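Local coordinates for BILBO1_N domain-containing protein (PDB 7A1I) that carries an N-terminal ubiquitin-like domain of the BILBO1 type, captured here as an isolated piece, and is probably a trypanosome cytoskeletal protein related to BILBO1, at residues G5-V10 / L81-V86; R22-A27 / P103-P108. All coordinates share one frame; numbering follows the deposited sequence.

Contact 1. Residues G5-V10 / L81-V86; sequences GISICV and LHNSQV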
# COMPACT_ATOMS: atom_id res chain seq x y z
N GLY A 5 -10.01 -16.20 -3.64
CA GLY A 5 -9.66 -14.80 -3.71
C GLY A 5 -8.49 -14.45 -2.81
O GLY A 5 -8.40 -14.95 -1.69
N ILE A 6 -7.59 -13.61 -3.30
CA ILE A 6 -6.40 -13.19 -2.56
C ILE A 6 -6.58 -11.73 -2.16
O ILE A 6 -6.86 -10.88 -3.01
CB ILE A 6 -5.12 -13.40 -3.39
CG1 ILE A 6 -4.84 -14.89 -3.55
CG2 ILE A 6 -3.94 -12.72 -2.74
CD1 ILE A 6 -3.64 -15.20 -4.42
N SER A 7 -6.42 -11.43 -0.87
CA SER A 7 -6.58 -10.07 -0.36
C SER A 7 -5.21 -9.46 -0.05
O SER A 7 -4.49 -9.95 0.82
CB SER A 7 -7.46 -10.08 0.88
OG SER A 7 -7.25 -8.92 1.68
N ILE A 8 -4.87 -8.37 -0.74
CA ILE A 8 -3.64 -7.63 -0.47
C ILE A 8 -4.02 -6.25 0.06
O ILE A 8 -4.84 -5.55 -0.56
CB ILE A 8 -2.76 -7.49 -1.72
CG1 ILE A 8 -2.53 -8.84 -2.44
CG2 ILE A 8 -1.43 -6.81 -1.35
CD1 ILE A 8 -1.53 -9.75 -1.77
N CYS A 9 -3.46 -5.86 1.20
CA CYS A 9 -3.60 -4.50 1.70
C CYS A 9 -2.36 -3.69 1.36
O CYS A 9 -1.24 -4.21 1.34
CB CYS A 9 -3.82 -4.46 3.21
SG CYS A 9 -5.36 -5.19 3.76
N VAL A 10 -2.59 -2.41 1.06
CA VAL A 10 -1.56 -1.48 0.62
C VAL A 10 -1.74 -0.20 1.42
O VAL A 10 -2.84 0.36 1.43
CB VAL A 10 -1.65 -1.19 -0.87
CG1 VAL A 10 -0.52 -0.28 -1.29
CG2 VAL A 10 -1.60 -2.53 -1.67
N LEU A 81 1.54 -12.89 -0.93
CA LEU A 81 0.71 -13.95 -0.37
C LEU A 81 -0.62 -13.37 0.10
O LEU A 81 -0.82 -12.16 0.18
CB LEU A 81 1.42 -14.63 0.80
CG LEU A 81 2.90 -15.01 0.61
CD1 LEU A 81 3.46 -15.66 1.88
CD2 LEU A 81 3.10 -15.89 -0.60
N HIS A 82 -1.54 -14.27 0.45
CA HIS A 82 -2.83 -13.82 0.97
C HIS A 82 -2.64 -13.03 2.25
O HIS A 82 -1.75 -13.30 3.06
CB HIS A 82 -3.76 -15.02 1.20
CG HIS A 82 -5.13 -14.63 1.65
ND1 HIS A 82 -5.80 -13.54 1.13
CD2 HIS A 82 -5.97 -15.20 2.55
CE1 HIS A 82 -6.99 -13.44 1.71
NE2 HIS A 82 -7.12 -14.44 2.57
N ASN A 83 -3.46 -11.98 2.40
CA ASN A 83 -3.46 -11.11 3.58
C ASN A 83 -2.13 -10.38 3.75
O ASN A 83 -1.82 -9.93 4.85
CB ASN A 83 -3.79 -11.88 4.86
CG ASN A 83 -5.27 -12.20 4.98
OD1 ASN A 83 -6.11 -11.52 4.39
ND2 ASN A 83 -5.60 -13.24 5.74
N SER A 84 -1.35 -10.25 2.68
CA SER A 84 -0.13 -9.47 2.77
C SER A 84 -0.43 -8.00 3.02
O SER A 84 -1.46 -7.47 2.59
CB SER A 84 0.71 -9.63 1.50
OG SER A 84 1.35 -10.90 1.47
N GLN A 85 0.48 -7.34 3.74
CA GLN A 85 0.41 -5.90 3.97
C GLN A 85 1.59 -5.27 3.25
O GLN A 85 2.75 -5.57 3.56
CB GLN A 85 0.44 -5.55 5.47
CG GLN A 85 0.41 -4.05 5.72
CD GLN A 85 -0.97 -3.42 5.42
OE1 GLN A 85 -1.98 -3.80 6.01
NE2 GLN A 85 -1.01 -2.48 4.48
N VAL A 86 1.29 -4.41 2.31
CA VAL A 86 2.29 -3.64 1.57
C VAL A 86 2.32 -2.22 2.10
O VAL A 86 1.29 -1.67 2.53
CB VAL A 86 1.96 -3.68 0.07
CG1 VAL A 86 2.84 -2.70 -0.71
CG2 VAL A 86 2.20 -5.11 -0.46

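Contact 2. Residues R22-A27 / P103-P108; sequences RFLFDA and PYEGEP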
# COMPACT_ATOMS: atom_id res chain seq x y z
N ARG A 22 -7.63 -2.15 0.85
CA ARG A 22 -7.66 -3.58 0.56
C ARG A 22 -8.07 -3.80 -0.89
O ARG A 22 -9.06 -3.22 -1.34
CB ARG A 22 -8.62 -4.31 1.50
CG ARG A 22 -8.35 -5.80 1.61
CD ARG A 22 -9.10 -6.60 0.57
NE ARG A 22 -10.54 -6.46 0.71
CZ ARG A 22 -11.29 -7.25 1.46
NH1 ARG A 22 -10.72 -8.24 2.14
NH2 ARG A 22 -12.60 -7.06 1.53
N PHE A 23 -7.34 -4.67 -1.59
CA PHE A 23 -7.66 -5.09 -2.94
C PHE A 23 -7.87 -6.60 -2.97
O PHE A 23 -7.11 -7.35 -2.35
CB PHE A 23 -6.53 -4.71 -3.92
CG PHE A 23 -6.35 -3.23 -4.08
CD1 PHE A 23 -5.32 -2.58 -3.42
CD2 PHE A 23 -7.22 -2.50 -4.87
CE1 PHE A 23 -5.16 -1.20 -3.55
CE2 PHE A 23 -7.07 -1.12 -5.00
CZ PHE A 23 -6.05 -0.47 -4.35
N LEU A 24 -8.92 -7.03 -3.66
CA LEU A 24 -9.28 -8.43 -3.80
C LEU A 24 -8.99 -8.89 -5.23
O LEU A 24 -9.47 -8.28 -6.19
CB LEU A 24 -10.76 -8.66 -3.47
CG LEU A 24 -11.13 -8.56 -2.00
CD1 LEU A 24 -12.49 -7.90 -1.85
CD2 LEU A 24 -11.12 -9.94 -1.36
N PHE A 25 -8.22 -9.96 -5.37
CA PHE A 25 -7.87 -10.50 -6.67
C PHE A 25 -8.36 -11.94 -6.78
O PHE A 25 -8.74 -12.57 -5.78
CB PHE A 25 -6.36 -10.45 -6.92
CG PHE A 25 -5.79 -9.07 -6.85
CD1 PHE A 25 -5.65 -8.31 -8.01
CD2 PHE A 25 -5.42 -8.52 -5.62
CE1 PHE A 25 -5.13 -7.02 -7.93
CE2 PHE A 25 -4.90 -7.24 -5.54
CZ PHE A 25 -4.75 -6.49 -6.69
N ASP A 26 -8.33 -12.46 -8.01
CA ASP A 26 -8.66 -13.86 -8.26
C ASP A 26 -7.69 -14.77 -7.52
O ASP A 26 -6.62 -14.35 -7.05
CB ASP A 26 -8.62 -14.17 -9.76
CG ASP A 26 -9.46 -13.20 -10.59
OD1 ASP A 26 -8.88 -12.27 -11.19
OD2 ASP A 26 -10.70 -13.38 -10.64
N ALA A 27 -8.06 -16.05 -7.43
CA ALA A 27 -7.24 -17.03 -6.71
C ALA A 27 -5.80 -17.06 -7.21
O ALA A 27 -4.90 -17.46 -6.46
CB ALA A 27 -7.86 -18.42 -6.82
N PRO A 103 -8.15 -1.42 6.78
CA PRO A 103 -8.24 -0.89 5.42
C PRO A 103 -9.66 -0.49 5.05
O PRO A 103 -10.64 -1.11 5.45
CB PRO A 103 -7.77 -2.07 4.57
CG PRO A 103 -8.21 -3.29 5.36
CD PRO A 103 -8.00 -2.89 6.80
N TYR A 104 -9.75 0.55 4.22
CA TYR A 104 -10.93 0.75 3.40
C TYR A 104 -10.88 -0.22 2.21
O TYR A 104 -9.83 -0.77 1.88
CB TYR A 104 -10.99 2.16 2.83
CG TYR A 104 -10.95 3.29 3.83
CD1 TYR A 104 -11.94 3.42 4.81
CD2 TYR A 104 -9.92 4.22 3.81
CE1 TYR A 104 -11.91 4.47 5.71
CE2 TYR A 104 -9.88 5.26 4.71
CZ TYR A 104 -10.88 5.38 5.66
OH TYR A 104 -10.84 6.41 6.57
N GLU A 105 -12.02 -0.38 1.54
CA GLU A 105 -12.04 -1.06 0.26
C GLU A 105 -11.39 -0.18 -0.81
O GLU A 105 -11.77 0.97 -0.99
CB GLU A 105 -13.48 -1.40 -0.13
CG GLU A 105 -14.15 -2.38 0.82
CD GLU A 105 -13.53 -3.76 0.80
OE1 GLU A 105 -12.84 -4.11 -0.19
OE2 GLU A 105 -13.70 -4.49 1.81
N GLY A 106 -10.42 -0.74 -1.54
CA GLY A 106 -9.72 0.06 -2.54
C GLY A 106 -10.42 0.17 -3.87
O GLY A 106 -10.20 1.15 -4.59
N GLU A 107 -11.29 -0.78 -4.20
CA GLU A 107 -11.91 -0.81 -5.53
C GLU A 107 -12.73 0.43 -5.87
O GLU A 107 -12.67 0.86 -7.04
CB GLU A 107 -12.77 -2.07 -5.68
CG GLU A 107 -12.93 -2.56 -7.12
CD GLU A 107 -13.94 -1.76 -7.93
OE1 GLU A 107 -13.78 -1.65 -9.17
OE2 GLU A 107 -14.90 -1.23 -7.32
N PRO A 108 -13.51 1.05 -4.96
CA PRO A 108 -14.25 2.25 -5.37
C PRO A 108 -13.35 3.37 -5.83
O PRO A 108 -13.77 4.22 -6.62
CB PRO A 108 -15.04 2.63 -4.10
CG PRO A 108 -15.20 1.33 -3.38
CD PRO A 108 -13.93 0.57 -3.63
O HOH W 1 -11.65 -3.68 -2.89

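Contact 1. Residues G5-V10 / L81-V86
Strands 6-10 and 84-86 run side by side in the same direction, their short axes 4.6 Å apart at closest approach and 25° from parallel. They are the first strand and the last core strand of the ubiquitin-like β-grasp, paired mid-sheet. Cys9 N donates to Ser84 O at 2.9 Å, the donor lying nearly along the C=O axis. Cys9 O accepts from Val86 N at 2.7 Å, so both polar atoms of the Cys9 backbone are used. Before the strand, residues 81-84 form a type II turn, with Asn83 at its positive-phi corner. Leu81 O receives both the amide and the hydroxyl of Ser84.

At this end the backbone bond from Asn83 N to Ser7 O is weak, and a side chain supplements it. His82 holds CG anti to its backbone N (chi1 -176°), which carries the imidazole back alongside strand 6-10. ND1 accepts the Ser7 N-H at 3.0 Å, in the ring plane and almost straight at 176°. This is consistent with an unprotonated ND1; a neutral ring would then carry its proton on NE2. Asn83 OD1 sits over one ring face near the rim.

Ile8, Val10 and Val86 point to the same side of the sheet. There Ile8 and Val10 meet Leu35 of helix 32-50. Ile8 CG2 crosses obliquely to Val86 CG2 at 4.1 Å, while Val10 lies side by side with Val86. The bend at chi2 of Ile8 brings CD1 within 3.2 Å of Leu81 O.

Cys9 and Gln85 share the other side. Gln85 bends at chi2 and brings its amide beside Cys9 CB, with OE1 3.4 Å from that carbon. Its NE2 donates to Val86 O at 3.1 Å and also bonds Asn20 OD1.

Contact 2. Residues R22-A27 / P103-P108
A short parallel pairing joins Arg22 of strand 17-25 to strand 104-105, and the backbone of Arg22 carries it. Arg22 N donates to Tyr104 O at 2.8 Å, nearly along the C=O axis. Gly106 N returns a bond of 2.8 Å to Arg22 O, in the carbonyl plane. This is the tight part. Gly106 is buried, and its bare main chain packs directly on Phe23, whose CE2 lies 3.8 Å from Gly106 C. The ring also reaches Ala42 of helix 32-50. Pro103 CB lies against Arg22 CB at 3.9 Å.

The outer part is looser and wetter. Arg22 and Glu105 lie side by side and form a salt bridge, with NH2 2.8 Å from OE2. The guanidinium and carboxylate planes are 48° apart, and each of the hydrogen bonds in the bridge is weak. Bends at chi2 and chi3 fold the arginine so that Leu24 CD1 sits over one face of its guanidinium. One water donates to Arg22 O and Glu105 OE1 and accepts from Glu107 N, tying the carboxylate to the backbone. Strand 104-105 thus forms an outer edge of the sheet, apparently a short C-terminal addition beside the β-hairpin of a ubiquitin-like fold.

In the fold
Both contacts are parallel pairings in one mixed sheet, and strands 6-14 and 17-25 join them as an antiparallel hairpin. Ile8 O meets Phe23 N at 2.8 Å and Ile6 O meets Phe25 N at 2.9 Å, both probable hydrogen bonds. Contact 1 lies between inner strands and buries more surface. Contact 2 is at the sheet edge. Each contact has two good backbone bonds; contact 1 adds a weak third, a histidine-to-backbone bond and branched aliphatic packing, contact 2 a salt bridge and a water. Phe23 and Val10 touch each other, so both contacts reach the core beneath helix 32-50.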